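Local coordinates for protein RNA-dependent RNA polymerase (Toscana virus, PDB 6QVV) that probably replicates and transcribes the viral RNA genome, and carries an N-terminal manganese-binding domain of the PD-(D/E)XK clan, probably the cap-snatching endonuclease, at residues L76-F81 / L195-F200; N173-N178 / N187-R192. All coordinates share one frame; numbering follows the deposited sequence.

In the fold
Both contacts lie on helix 183-203 in the N-terminal domain of the L protein, which belongs to the PD-(D/E)XK nuclease clan. Interaction 2 is nested along the chain inside the loop closed by interaction 1. It packs an early part of the helix, residues 187-192, against strand 174-177 of the mixed sheet. Interaction 1 uses a later part, residues 195-200, to hold helix 77-82, whose His79 binds manganese. Their centres are about 14 Å apart. They meet where Arg192 NH2 probably hydrogen-bonds to Phe81 O at 2.6 Å. One long helix thus joins the sheet to the helix that supplies a metal ligand.

Interaction 1: residues L76-F81 / L195-F200; sequences LFKHDF and LARDIF. With MN3 (manganese (III) ion), chain C.
Phe77 turns the edge of its ring toward Ala196 O, which lies near the ring plane, 3.8 Å from Phe77 CE2. One face of this ring carries Phe81 CB of the same helix, near the ring's margin rather than its centre. The contact is a near-antiparallel helix pair in a PD-(D/E)XK-type nuclease domain, with short-segment axes 9.0 Å apart and at 152°. Phe77 CG stands anti to the backbone N (chi1 166°), which carries the ring across to Ile199. There Phe77 CE2 meets Ile199 CG2 at 3.5 Å, and the two side chains are roughly perpendicular. The Phe81 ring has Ala196 CB at 3.8 Å from CD1, while its CZ meets the Leu195 CD2 methyl. The small Ala196 methyl therefore sits among Phe77, Lys78 and Phe81. Lys78 lays its aliphatic part across Phe200, with Lys78 CD 4.0 Å from Phe200 CB. Strands 36-40, 44-49 and 66-70 add side chains around this apolar interface.

The CB of His79 points away from the partner helix. Its NE2 binds manganese, with Asp114, Glu128, the carbonyl of Phe129 and two waters completing the site. Asp80 probably helps fix the imidazole's rotation: His79 ND1 donates to Asp80 OD1 at 2.6 Å, almost in the ring plane.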
# COMPACT_ATOMS: atom_id res chain seq x y z
N LEU A 76 -2.98 -0.81 13.05
CA LEU A 76 -2.62 -0.83 11.63
C LEU A 76 -3.57 -1.65 10.77
O LEU A 76 -3.34 -1.75 9.56
CB LEU A 76 -1.20 -1.39 11.46
CG LEU A 76 -0.07 -0.80 12.31
CD1 LEU A 76 1.19 -1.65 12.16
CD2 LEU A 76 0.16 0.66 11.93
N PHE A 77 -4.62 -2.24 11.35
CA PHE A 77 -5.39 -3.24 10.63
C PHE A 77 -6.00 -2.67 9.36
O PHE A 77 -6.06 -3.35 8.33
CB PHE A 77 -6.51 -3.81 11.52
CG PHE A 77 -7.54 -4.58 10.74
CD1 PHE A 77 -7.28 -5.88 10.32
CD2 PHE A 77 -8.74 -4.00 10.39
CE1 PHE A 77 -8.22 -6.59 9.58
CE2 PHE A 77 -9.68 -4.71 9.65
CZ PHE A 77 -9.41 -6.00 9.24
N LYS A 78 -6.50 -1.45 9.44
CA LYS A 78 -7.24 -0.88 8.32
C LYS A 78 -6.34 -0.71 7.11
O LYS A 78 -6.67 -1.15 6.00
CB LYS A 78 -7.82 0.46 8.76
CG LYS A 78 -9.10 0.80 8.10
CD LYS A 78 -9.88 1.76 8.98
CE LYS A 78 -8.99 2.89 9.46
NZ LYS A 78 -9.75 4.04 9.96
N HIS A 79 -5.18 -0.10 7.31
CA HIS A 79 -4.21 0.09 6.23
C HIS A 79 -3.72 -1.25 5.69
O HIS A 79 -3.69 -1.47 4.48
CB HIS A 79 -3.07 0.95 6.77
CG HIS A 79 -1.83 0.94 5.94
ND1 HIS A 79 -0.93 -0.11 5.95
CD2 HIS A 79 -1.29 1.89 5.14
CE1 HIS A 79 0.09 0.18 5.16
NE2 HIS A 79 -0.11 1.38 4.65
N ASP A 80 -3.39 -2.19 6.58
CA ASP A 80 -2.78 -3.44 6.14
C ASP A 80 -3.78 -4.37 5.48
O ASP A 80 -3.47 -5.02 4.47
CB ASP A 80 -2.10 -4.12 7.33
CG ASP A 80 -0.78 -3.43 7.73
OD1 ASP A 80 -0.42 -2.38 7.13
OD2 ASP A 80 -0.09 -3.95 8.63
N PHE A 81 -5.00 -4.46 6.00
CA PHE A 81 -6.01 -5.28 5.34
C PHE A 81 -6.33 -4.74 3.95
O PHE A 81 -6.34 -5.50 2.97
CB PHE A 81 -7.27 -5.37 6.19
CG PHE A 81 -8.31 -6.26 5.59
CD1 PHE A 81 -9.26 -5.74 4.70
CD2 PHE A 81 -8.33 -7.62 5.87
CE1 PHE A 81 -10.21 -6.56 4.12
CE2 PHE A 81 -9.29 -8.45 5.30
CZ PHE A 81 -10.23 -7.94 4.43
N LEU A 195 -14.62 -2.88 3.59
CA LEU A 195 -14.77 -3.98 4.54
C LEU A 195 -13.87 -3.77 5.76
O LEU A 195 -14.27 -4.08 6.89
CB LEU A 195 -14.49 -5.32 3.86
CG LEU A 195 -14.66 -6.57 4.73
CD1 LEU A 195 -16.06 -6.64 5.33
CD2 LEU A 195 -14.34 -7.83 3.93
N ALA A 196 -12.68 -3.20 5.55
CA ALA A 196 -11.79 -2.92 6.68
C ALA A 196 -12.37 -1.86 7.61
O ALA A 196 -12.12 -1.89 8.82
CB ALA A 196 -10.41 -2.46 6.19
N ARG A 197 -13.10 -0.89 7.05
CA ARG A 197 -13.73 0.13 7.89
C ARG A 197 -14.77 -0.50 8.81
O ARG A 197 -14.80 -0.21 10.01
CB ARG A 197 -14.39 1.19 7.00
CG ARG A 197 -13.58 2.45 6.81
CD ARG A 197 -14.06 3.21 5.58
NE ARG A 197 -15.23 4.05 5.84
CZ ARG A 197 -15.25 5.36 5.64
NH1 ARG A 197 -14.16 5.98 5.19
NH2 ARG A 197 -16.35 6.06 5.89
N ASP A 198 -15.64 -1.35 8.24
CA ASP A 198 -16.66 -2.02 9.03
C ASP A 198 -16.03 -2.84 10.15
O ASP A 198 -16.44 -2.75 11.31
CB ASP A 198 -17.52 -2.91 8.13
CG ASP A 198 -18.40 -2.10 7.15
OD1 ASP A 198 -18.44 -0.85 7.27
OD2 ASP A 198 -19.04 -2.70 6.26
N ILE A 199 -15.01 -3.64 9.82
CA ILE A 199 -14.37 -4.46 10.83
C ILE A 199 -13.70 -3.59 11.89
O ILE A 199 -13.79 -3.86 13.09
CB ILE A 199 -13.36 -5.42 10.17
CG1 ILE A 199 -14.12 -6.44 9.31
CG2 ILE A 199 -12.49 -6.11 11.24
CD1 ILE A 199 -13.25 -7.23 8.35
N PHE A 200 -13.04 -2.51 11.46
CA PHE A 200 -12.30 -1.69 12.40
C PHE A 200 -13.22 -1.03 13.43
O PHE A 200 -12.85 -0.90 14.60
CB PHE A 200 -11.49 -0.64 11.68
CG PHE A 200 -10.60 0.13 12.58
CD1 PHE A 200 -9.55 -0.50 13.22
CD2 PHE A 200 -10.82 1.48 12.82
CE1 PHE A 200 -8.72 0.20 14.07
CE2 PHE A 200 -9.99 2.18 13.67
CZ PHE A 200 -8.94 1.54 14.30
MN MN3 C . 1.44 3.27 4.25
O HOH W 1 3.18 2.30 5.56
O HOH W 2 0.76 4.83 6.13

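Interaction 2: residues N173-N178 / N187-R192; sequences NGVVSN and NEIVFR. With SO4 (sulfate ion), chain I.
Val175 and Val190 form the middle of a helix-on-sheet contact, in which helix 183-203 packs across one end of strand 174-177 of the mixed sheet, through Ile189 and Val190, in this PD-(D/E)XK-type domain. The short-segment axes come within 7.9 Å, at 119°.

The apolar contacts are made by branch methyls. Val175 CG2 touches Ile189 CG2 at 3.8 Å, and these side chains meet nearly square to each other. The same Val175 methyl reaches Val190 CG2 at 4.1 Å, where the two valine side chains run alongside each other, pointing opposite ways. With chi1 at -67°, Ile189 CG1 lies opposite the carbonyl carbon, and CG2 is left anti to N, on the strand side. Ile189 also touches Val170 of strand 163-171, so the helix spans two neighbouring strands.

The backbone contact is made at Gly174. Val190 CG2 rests 3.5 Å from Gly174 O and 3.7 Å from Gly174 CA, so the methyl packs directly on the strand backbone. No hydrogen bond joins the two segments.

The polar contact is with a sulfate, probably from the crystallisation liquor. Ala136 N is one of its hydrogen-bond donors; Asn173 ND2 is another, reaching sulfate O1 at 3.2 Å, with an N-H...O angle of 160°.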
# COMPACT_ATOMS: atom_id res chain seq x y z
N ASN A 173 -14.86 6.15 -1.88
CA ASN A 173 -15.42 6.09 -3.23
C ASN A 173 -14.37 6.07 -4.34
O ASN A 173 -14.72 6.27 -5.51
CB ASN A 173 -16.34 7.28 -3.49
CG ASN A 173 -17.62 7.19 -2.75
OD1 ASN A 173 -18.31 6.16 -2.80
ND2 ASN A 173 -17.98 8.26 -2.06
N GLY A 174 -13.10 5.86 -4.03
CA GLY A 174 -12.14 5.74 -5.11
C GLY A 174 -10.73 5.68 -4.59
O GLY A 174 -10.47 5.28 -3.45
N VAL A 175 -9.81 6.10 -5.46
CA VAL A 175 -8.39 6.05 -5.19
C VAL A 175 -7.76 7.26 -5.86
O VAL A 175 -8.15 7.63 -6.97
CB VAL A 175 -7.77 4.73 -5.73
CG1 VAL A 175 -6.26 4.82 -5.78
CG2 VAL A 175 -8.24 3.51 -4.90
N VAL A 176 -6.82 7.90 -5.17
CA VAL A 176 -5.89 8.84 -5.80
C VAL A 176 -4.56 8.13 -5.94
O VAL A 176 -3.96 7.74 -4.93
CB VAL A 176 -5.76 10.14 -5.00
CG1 VAL A 176 -4.73 11.04 -5.68
CG2 VAL A 176 -7.11 10.84 -4.87
N SER A 177 -4.07 7.97 -7.16
CA SER A 177 -2.84 7.22 -7.39
C SER A 177 -2.16 7.69 -8.67
O SER A 177 -2.82 8.15 -9.61
CB SER A 177 -3.15 5.72 -7.44
OG SER A 177 -1.99 4.98 -7.77
N ASN A 178 -0.82 7.59 -8.71
CA ASN A 178 -0.09 7.83 -9.94
C ASN A 178 0.28 6.53 -10.66
O ASN A 178 0.91 6.58 -11.73
CB ASN A 178 1.16 8.70 -9.70
CG ASN A 178 2.14 8.12 -8.69
OD1 ASN A 178 1.85 7.13 -8.02
ND2 ASN A 178 3.31 8.77 -8.56
N ASN A 187 -11.57 -1.03 -7.90
CA ASN A 187 -12.65 -1.66 -7.15
C ASN A 187 -12.12 -2.54 -6.02
O ASN A 187 -12.61 -2.46 -4.89
CB ASN A 187 -13.55 -2.45 -8.10
CG ASN A 187 -14.50 -1.53 -8.87
OD1 ASN A 187 -14.72 -0.39 -8.48
ND2 ASN A 187 -15.06 -2.04 -9.96
N GLU A 188 -11.12 -3.39 -6.30
CA GLU A 188 -10.61 -4.29 -5.25
C GLU A 188 -10.10 -3.50 -4.05
O GLU A 188 -10.44 -3.81 -2.90
CB GLU A 188 -9.50 -5.20 -5.78
CG GLU A 188 -9.21 -6.38 -4.83
CD GLU A 188 -10.29 -7.47 -4.89
OE1 GLU A 188 -11.19 -7.37 -5.76
OE2 GLU A 188 -10.26 -8.41 -4.08
N ILE A 189 -9.29 -2.47 -4.30
CA ILE A 189 -8.76 -1.62 -3.23
C ILE A 189 -9.90 -1.00 -2.42
O ILE A 189 -9.93 -1.10 -1.18
CB ILE A 189 -7.83 -0.55 -3.82
CG1 ILE A 189 -6.57 -1.22 -4.39
CG2 ILE A 189 -7.47 0.51 -2.77
CD1 ILE A 189 -5.75 -0.34 -5.30
N VAL A 190 -10.85 -0.35 -3.10
CA VAL A 190 -11.97 0.27 -2.38
C VAL A 190 -12.79 -0.78 -1.64
O VAL A 190 -13.17 -0.59 -0.48
CB VAL A 190 -12.85 1.10 -3.33
CG1 VAL A 190 -14.08 1.64 -2.58
CG2 VAL A 190 -12.05 2.24 -3.97
N PHE A 191 -13.06 -1.91 -2.29
CA PHE A 191 -13.87 -2.93 -1.65
C PHE A 191 -13.21 -3.40 -0.36
O PHE A 191 -13.86 -3.49 0.69
CB PHE A 191 -14.09 -4.09 -2.60
CG PHE A 191 -15.10 -5.09 -2.13
CD1 PHE A 191 -14.70 -6.21 -1.39
CD2 PHE A 191 -16.45 -4.95 -2.44
CE1 PHE A 191 -15.64 -7.15 -0.97
CE2 PHE A 191 -17.39 -5.88 -2.02
CZ PHE A 191 -16.98 -6.98 -1.29
N ARG A 192 -11.91 -3.70 -0.43
CA ARG A 192 -11.20 -4.11 0.77
C ARG A 192 -11.16 -3.01 1.82
O ARG A 192 -11.19 -3.30 3.02
CB ARG A 192 -9.77 -4.54 0.41
CG ARG A 192 -9.69 -5.82 -0.43
CD ARG A 192 -8.24 -6.16 -0.75
NE ARG A 192 -7.50 -6.50 0.46
CZ ARG A 192 -7.12 -7.73 0.80
NH1 ARG A 192 -7.40 -8.78 0.02
NH2 ARG A 192 -6.45 -7.92 1.93
S SO4 I . -16.41 12.23 -3.20
O1 SO4 I . -16.27 10.83 -2.77
O2 SO4 I . -16.88 13.05 -2.08
O3 SO4 I . -15.13 12.76 -3.63
O4 SO4 I . -17.36 12.30 -4.31